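Local coordinates for protein polysialic acid O-acetyltransferase (Escherichia coli, PDB 3JQY) that catalyses the O-acetylation of capsular polysialic acid, transferring acetyl groups from acetyl-CoA to long polymers of sialic acid, at residues D22-T27 and V41-D46; Q28-V33 and K51-Q56. All blocks are in the same frame, centred on the assembly; numbering follows the deposited sequence.

Contact 1 of 2, residues D22-T27 and V41-D46; sequences DSRLKT and VFVCGD
D22 OD1 is gripped by two amides of its own loop, R24 N and K26 N, while D22 OD2 reaches across to the backbone N-H of C44 and so joins the loop 22-27 to the strand 41-44. The bond across runs on the anti lone pair of OD2, 3.0 Å from C44 N to D22 OD2, with 161° at the hydrogen. The amides of R24 and K26 meet OD1 from opposite faces of the carboxylate plane; the bond from R24 N closes an Asx turn over the type I turn D22-L25. A chi1 of 72° sets D22 CG between its own N and carbonyl carbon, from where the carboxylate serves both the loop amides and C44 N.

S23 offers strand-like pairing from a loop. S23 N donates to F42 O at 2.9 Å, while S23 OG stands in for a backbone carbonyl and accepts from F42 N at 2.8 Å, nearly straight at 171°.

R24 crosses V43 at about a right angle, with R24 NE 3.3 Å from V43 CG1. From the same guanidinium, R24 NH2 donates to C44 O at 2.9 Å from above the carbonyl plane. Within the loop, R24 NE and D22 OD2 form a salt bridge whose hydrogen bond is weak. The aliphatic part of K26 passes C44 O, and K26 NZ forms a salt bridge with D46 OD1 at 2.6 Å, on the syn side but tilted out of the carboxylate plane.

The other edge of strand 41-44 pairs with strand 63-66. The loop covers the outer edge of 41-44, at the N-terminal end of the left-handed beta-helix in this construct, the fold of the hexapeptide repeat family.

Contact 2 of 2, residues Q28-V33 and K51-Q56; sequences QDSFSV and KENKVQ
S30 and N53 start a ladder of three backbone hydrogen bonds between segments 28-33 and 51-56, whose strands 31-33 and 53-56 run parallel. N53 N donates to S30 O at 2.8 Å, S32 N to N53 O at 3.0 Å and V55 N to S32 O at 3.0 Å. The donors to the two serine carbonyls lie nearly along the C=O axis, the C=O...N angle at S30 O being 172°, whereas S32 N sits tilted from the carbonyl plane of N53. S32 thus uses both its N-H and its C=O on this neighbour. F31 finds its partners away from 51-56: its N donates to Q28 O across the type I turn Q28-F31, and its O is hydrogen-bonded to T20 OG1. Close CA-H...O contacts from F31 to N53 O, K54 to S32 O and V33 to V55 O supplement the ladder.

F31 and N53 form the bridge with the closest CA atoms. N53 CB stands over the centre of the phenyl face, 3.4 Å from the centroid and 6° off the ring normal, a CH-pi contact. On the same face of the sheet V33 and V55 lie side by side, pointing the same way; V55 CG1, set between its own N and carbonyl carbon by a chi1 of 58°, presses tightly on V33 CG2 at 3.3 Å. S32 and K54 occupy the other face, where S32 OG meets K54 CG.

On its other side strand 53-58 pairs with strand 71-80, K54 with L75 and V77. The chemistry implies successive coils joined by backbone bonds between S30, S32, N53 and V55, with F31, N53, V33 and V55 packed on one face.

Contact 1 and contact 2 occupy the N-terminal end of the beta-helix, their centres about 11 Å apart. Their segments alternate along the chain: loop 22-27 runs straight into 28-33, and strand 41-44 falls between strands 31-35 and 53-58. Strand 41-44 lies in a different sheet from 31-35 and 53-58, and 22-27 is a loop at its edge. The contacts meet where F42 CZ of contact 1 lies 3.8 Å from F31 CD1 of contact 2, with the ring planes at about 55°, and F42 CD2 is 3.9 Å from V33 CG2. Both lie away from the positions inferred to bind acetyl-CoA, such as H147 and K180, and no other chain of the assembly touches either one.

Contact 1 of 2, residues D22-T27 and V41-D46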
loop_
_atom_site.group_PDB
_atom_site.type_symbol
_atom_site.label_atom_id
_atom_site.label_comp_id
_atom_site.label_asym_id
_atom_site.label_seq_id
_atom_site.Cartn_x
_atom_site.Cartn_y
_atom_site.Cartn_z
ATOM N N ASP B 22 -21.661 -1.050 30.124
ATOM C CA ASP B 22 -21.868 0.216 29.423
ATOM C C ASP B 22 -22.512 1.231 30.374
ATOM O O ASP B 22 -22.685 0.947 31.560
ATOM C CB ASP B 22 -22.682 0.037 28.131
ATOM C CG ASP B 22 -24.151 -0.267 28.386
ATOM O OD1 ASP B 22 -24.579 -0.260 29.557
ATOM O OD2 ASP B 22 -24.888 -0.494 27.403
ATOM N N SER B 23 -22.865 2.407 29.862
ATOM C CA SER B 23 -23.325 3.495 30.731
ATOM C C SER B 23 -24.668 3.198 31.394
ATOM O O SER B 23 -25.012 3.804 32.405
ATOM C CB SER B 23 -23.378 4.820 29.965
ATOM O OG SER B 23 -22.093 5.153 29.469
ATOM N N ARG B 24 -25.436 2.276 30.823
ATOM C CA ARG B 24 -26.714 1.925 31.433
ATOM C C ARG B 24 -26.602 0.637 32.240
ATOM O O ARG B 24 -27.608 0.003 32.563
ATOM C CB ARG B 24 -27.829 1.847 30.388
ATOM C CG ARG B 24 -27.566 0.847 29.295
ATOM C CD ARG B 24 -28.173 1.289 27.985
ATOM N NE ARG B 24 -27.830 0.351 26.924
ATOM C CZ ARG B 24 -28.613 -0.644 26.526
ATOM N NH1 ARG B 24 -29.800 -0.823 27.090
ATOM N NH2 ARG B 24 -28.214 -1.453 25.557
ATOM N N LEU B 25 -25.367 0.262 32.563
ATOM C CA LEU B 25 -25.114 -0.865 33.462
ATOM C C LEU B 25 -25.319 -2.244 32.837
ATOM O O LEU B 25 -25.539 -3.226 33.550
ATOM C CB LEU B 25 -25.970 -0.725 34.723
ATOM C CG LEU B 25 -25.333 0.101 35.840
ATOM C CD1 LEU B 25 -24.366 1.126 35.284
ATOM C CD2 LEU B 25 -26.402 0.778 36.689
ATOM N N LYS B 26 -25.237 -2.316 31.511
ATOM C CA LYS B 26 -25.345 -3.583 30.793
ATOM C C LYS B 26 -23.959 -4.183 30.563
ATOM O O LYS B 26 -23.060 -3.512 30.055
ATOM C CB LYS B 26 -26.051 -3.382 29.447
ATOM C CG LYS B 26 -26.207 -4.668 28.636
ATOM C CD LYS B 26 -26.780 -4.402 27.248
ATOM C CE LYS B 26 -26.929 -5.699 26.460
ATOM N NZ LYS B 26 -27.902 -6.627 27.106
ATOM N N THR B 27 -23.781 -5.445 30.938
ATOM C CA THR B 27 -22.472 -6.081 30.812
ATOM C C THR B 27 -22.061 -6.262 29.346
ATOM O O THR B 27 -22.859 -6.709 28.520
ATOM C CB THR B 27 -22.435 -7.442 31.535
ATOM O OG1 THR B 27 -23.467 -8.286 31.017
ATOM C CG2 THR B 27 -22.658 -7.254 33.027
ATOM N N VAL B 41 -21.195 8.848 27.226
ATOM C CA VAL B 41 -22.177 7.776 27.218
ATOM C C VAL B 41 -21.813 6.683 26.221
ATOM O O VAL B 41 -21.497 6.968 25.075
ATOM C CB VAL B 41 -23.575 8.321 26.876
ATOM C CG1 VAL B 41 -24.556 7.189 26.703
ATOM C CG2 VAL B 41 -24.041 9.289 27.964
ATOM N N PHE B 42 -21.855 5.436 26.676
ATOM C CA PHE B 42 -21.656 4.284 25.813
ATOM C C PHE B 42 -22.904 3.425 25.950
ATOM O O PHE B 42 -23.205 2.933 27.040
ATOM C CB PHE B 42 -20.396 3.525 26.252
ATOM C CG PHE B 42 -20.144 2.239 25.502
ATOM C CD1 PHE B 42 -20.545 2.084 24.183
ATOM C CD2 PHE B 42 -19.481 1.190 26.117
ATOM C CE1 PHE B 42 -20.291 0.904 23.499
ATOM C CE2 PHE B 42 -19.233 0.006 25.439
ATOM C CZ PHE B 42 -19.629 -0.132 24.128
ATOM N N VAL B 43 -23.654 3.288 24.860
ATOM C CA VAL B 43 -24.836 2.435 24.844
ATOM C C VAL B 43 -24.556 1.269 23.911
ATOM O O VAL B 43 -24.295 1.469 22.725
ATOM C CB VAL B 43 -26.079 3.191 24.349
ATOM C CG1 VAL B 43 -27.289 2.266 24.328
ATOM C CG2 VAL B 43 -26.345 4.407 25.229
ATOM N N CYS B 44 -24.593 0.053 24.449
ATOM C CA CYS B 44 -24.191 -1.113 23.676
ATOM C C CYS B 44 -25.249 -2.204 23.739
ATOM O O CYS B 44 -25.644 -2.630 24.823
ATOM C CB CYS B 44 -22.860 -1.650 24.198
ATOM S SG CYS B 44 -22.050 -2.817 23.084
ATOM N N GLY B 45 -25.699 -2.652 22.572
ATOM C CA GLY B 45 -26.697 -3.702 22.490
ATOM C C GLY B 45 -26.128 -5.091 22.706
ATOM O O GLY B 45 -24.994 -5.258 23.162
ATOM N N ASP B 46 -26.928 -6.101 22.389
ATOM C CA ASP B 46 -26.472 -7.480 22.495
ATOM C C ASP B 46 -25.684 -7.845 21.246
ATOM O O ASP B 46 -26.260 -8.064 20.186
ATOM C CB ASP B 46 -27.666 -8.410 22.682
ATOM C CG ASP B 46 -28.328 -8.224 24.033
ATOM O OD1 ASP B 46 -27.601 -8.237 25.045
ATOM O OD2 ASP B 46 -29.562 -8.065 24.088
#

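Contact 2 of 2, residues Q28-V33 and K51-Q56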
loop_
_atom_site.group_PDB
_atom_site.type_symbol
_atom_site.label_atom_id
_atom_site.label_comp_id
_atom_site.label_asym_id
_atom_site.label_seq_id
_atom_site.Cartn_x
_atom_site.Cartn_y
_atom_site.Cartn_z
ATOM N N GLN B 28 -20.820 -5.895 29.036
ATOM C CA GLN B 28 -20.254 -6.068 27.698
ATOM C C GLN B 28 -18.878 -6.710 27.804
ATOM O O GLN B 28 -17.861 -6.016 27.880
ATOM C CB GLN B 28 -20.127 -4.720 26.981
ATOM C CG GLN B 28 -21.450 -4.034 26.702
ATOM C CD GLN B 28 -22.332 -4.828 25.753
ATOM O OE1 GLN B 28 -23.538 -4.582 25.659
ATOM N NE2 GLN B 28 -21.737 -5.784 25.044
ATOM N N ASP B 29 -18.841 -8.036 27.792
ATOM C CA ASP B 29 -17.595 -8.751 28.043
ATOM C C ASP B 29 -16.542 -8.572 26.950
ATOM O O ASP B 29 -15.376 -8.916 27.152
ATOM C CB ASP B 29 -17.863 -10.238 28.300
ATOM C CG ASP B 29 -18.752 -10.866 27.241
ATOM O OD1 ASP B 29 -18.696 -10.430 26.070
ATOM O OD2 ASP B 29 -19.504 -11.806 27.581
ATOM N N SER B 30 -16.937 -8.028 25.803
ATOM C CA SER B 30 -15.996 -7.874 24.695
ATOM C C SER B 30 -15.319 -6.504 24.679
ATOM O O SER B 30 -14.391 -6.287 23.913
ATOM C CB SER B 30 -16.681 -8.123 23.345
ATOM O OG SER B 30 -17.296 -6.941 22.851
ATOM N N PHE B 31 -15.783 -5.589 25.524
ATOM C CA PHE B 31 -15.250 -4.230 25.535
ATOM C C PHE B 31 -14.440 -3.898 26.782
ATOM O O PHE B 31 -14.729 -4.375 27.884
ATOM C CB PHE B 31 -16.381 -3.205 25.402
ATOM C CG PHE B 31 -16.703 -2.828 23.981
ATOM C CD1 PHE B 31 -16.180 -1.673 23.424
ATOM C CD2 PHE B 31 -17.544 -3.622 23.209
ATOM C CE1 PHE B 31 -16.478 -1.315 22.123
ATOM C CE2 PHE B 31 -17.849 -3.268 21.901
ATOM C CZ PHE B 31 -17.315 -2.114 21.356
ATOM N N SER B 32 -13.411 -3.083 26.590
ATOM C CA SER B 32 -12.774 -2.389 27.693
ATOM C C SER B 32 -13.102 -0.921 27.504
ATOM O O SER B 32 -13.080 -0.418 26.382
ATOM C CB SER B 32 -11.265 -2.612 27.683
ATOM O OG SER B 32 -10.670 -2.021 26.541
ATOM N N VAL B 33 -13.432 -0.234 28.590
ATOM C CA VAL B 33 -13.801 1.166 28.494
ATOM C C VAL B 33 -12.892 1.998 29.373
ATOM O O VAL B 33 -12.681 1.673 30.541
ATOM C CB VAL B 33 -15.264 1.394 28.920
ATOM C CG1 VAL B 33 -15.617 2.868 28.819
ATOM C CG2 VAL B 33 -16.203 0.554 28.060
ATOM N N LYS B 51 -15.185 -9.566 20.132
ATOM C CA LYS B 51 -14.035 -9.734 21.016
ATOM C C LYS B 51 -13.022 -8.601 20.888
ATOM O O LYS B 51 -12.892 -7.988 19.826
ATOM C CB LYS B 51 -13.334 -11.060 20.716
ATOM C CG LYS B 51 -12.593 -11.063 19.400
ATOM C CD LYS B 51 -11.969 -12.428 19.112
ATOM C CE LYS B 51 -10.947 -12.805 20.166
ATOM N NZ LYS B 51 -10.305 -14.117 19.861
ATOM N N GLU B 52 -12.307 -8.342 21.979
ATOM C CA GLU B 52 -11.110 -7.506 21.962
ATOM C C GLU B 52 -11.383 -6.083 21.492
ATOM O O GLU B 52 -10.605 -5.513 20.723
ATOM C CB GLU B 52 -10.026 -8.148 21.089
ATOM C CG GLU B 52 -9.539 -9.497 21.598
ATOM C CD GLU B 52 -8.647 -9.373 22.819
ATOM O OE1 GLU B 52 -8.272 -8.233 23.174
ATOM O OE2 GLU B 52 -8.317 -10.418 23.422
ATOM N N ASN B 53 -12.482 -5.509 21.966
ATOM C CA ASN B 53 -12.853 -4.150 21.579
ATOM C C ASN B 53 -12.510 -3.129 22.655
ATOM O O ASN B 53 -12.413 -3.466 23.838
ATOM C CB ASN B 53 -14.340 -4.086 21.257
ATOM C CG ASN B 53 -14.748 -5.122 20.243
ATOM O OD1 ASN B 53 -15.559 -6.015 20.527
ATOM N ND2 ASN B 53 -14.175 -5.028 19.058
ATOM N N LYS B 54 -12.328 -1.878 22.244
ATOM C CA LYS B 54 -11.966 -0.825 23.184
ATOM C C LYS B 54 -12.644 0.502 22.858
ATOM O O LYS B 54 -12.781 0.868 21.696
ATOM C CB LYS B 54 -10.446 -0.644 23.190
ATOM C CG LYS B 54 -9.684 -1.868 23.690
ATOM C CD LYS B 54 -8.345 -2.045 22.974
ATOM C CE LYS B 54 -7.477 -0.798 23.066
ATOM N NZ LYS B 54 -7.273 -0.358 24.474
ATOM N N VAL B 55 -13.077 1.210 23.897
ATOM C CA VAL B 55 -13.542 2.579 23.741
ATOM C C VAL B 55 -12.748 3.467 24.696
ATOM O O VAL B 55 -12.547 3.128 25.867
ATOM C CB VAL B 55 -15.059 2.720 23.972
ATOM C CG1 VAL B 55 -15.440 2.234 25.351
ATOM C CG2 VAL B 55 -15.500 4.173 23.781
ATOM N N GLN B 56 -12.264 4.580 24.164
ATOM C CA GLN B 56 -11.451 5.521 24.911
ATOM C C GLN B 56 -12.079 6.896 24.778
ATOM O O GLN B 56 -12.179 7.428 23.678
ATOM C CB GLN B 56 -10.025 5.539 24.351
ATOM C CG GLN B 56 -9.108 6.565 24.989
ATOM C CD GLN B 56 -8.591 6.119 26.334
ATOM O OE1 GLN B 56 -8.046 5.021 26.469
ATOM N NE2 GLN B 56 -8.749 6.971 27.343
#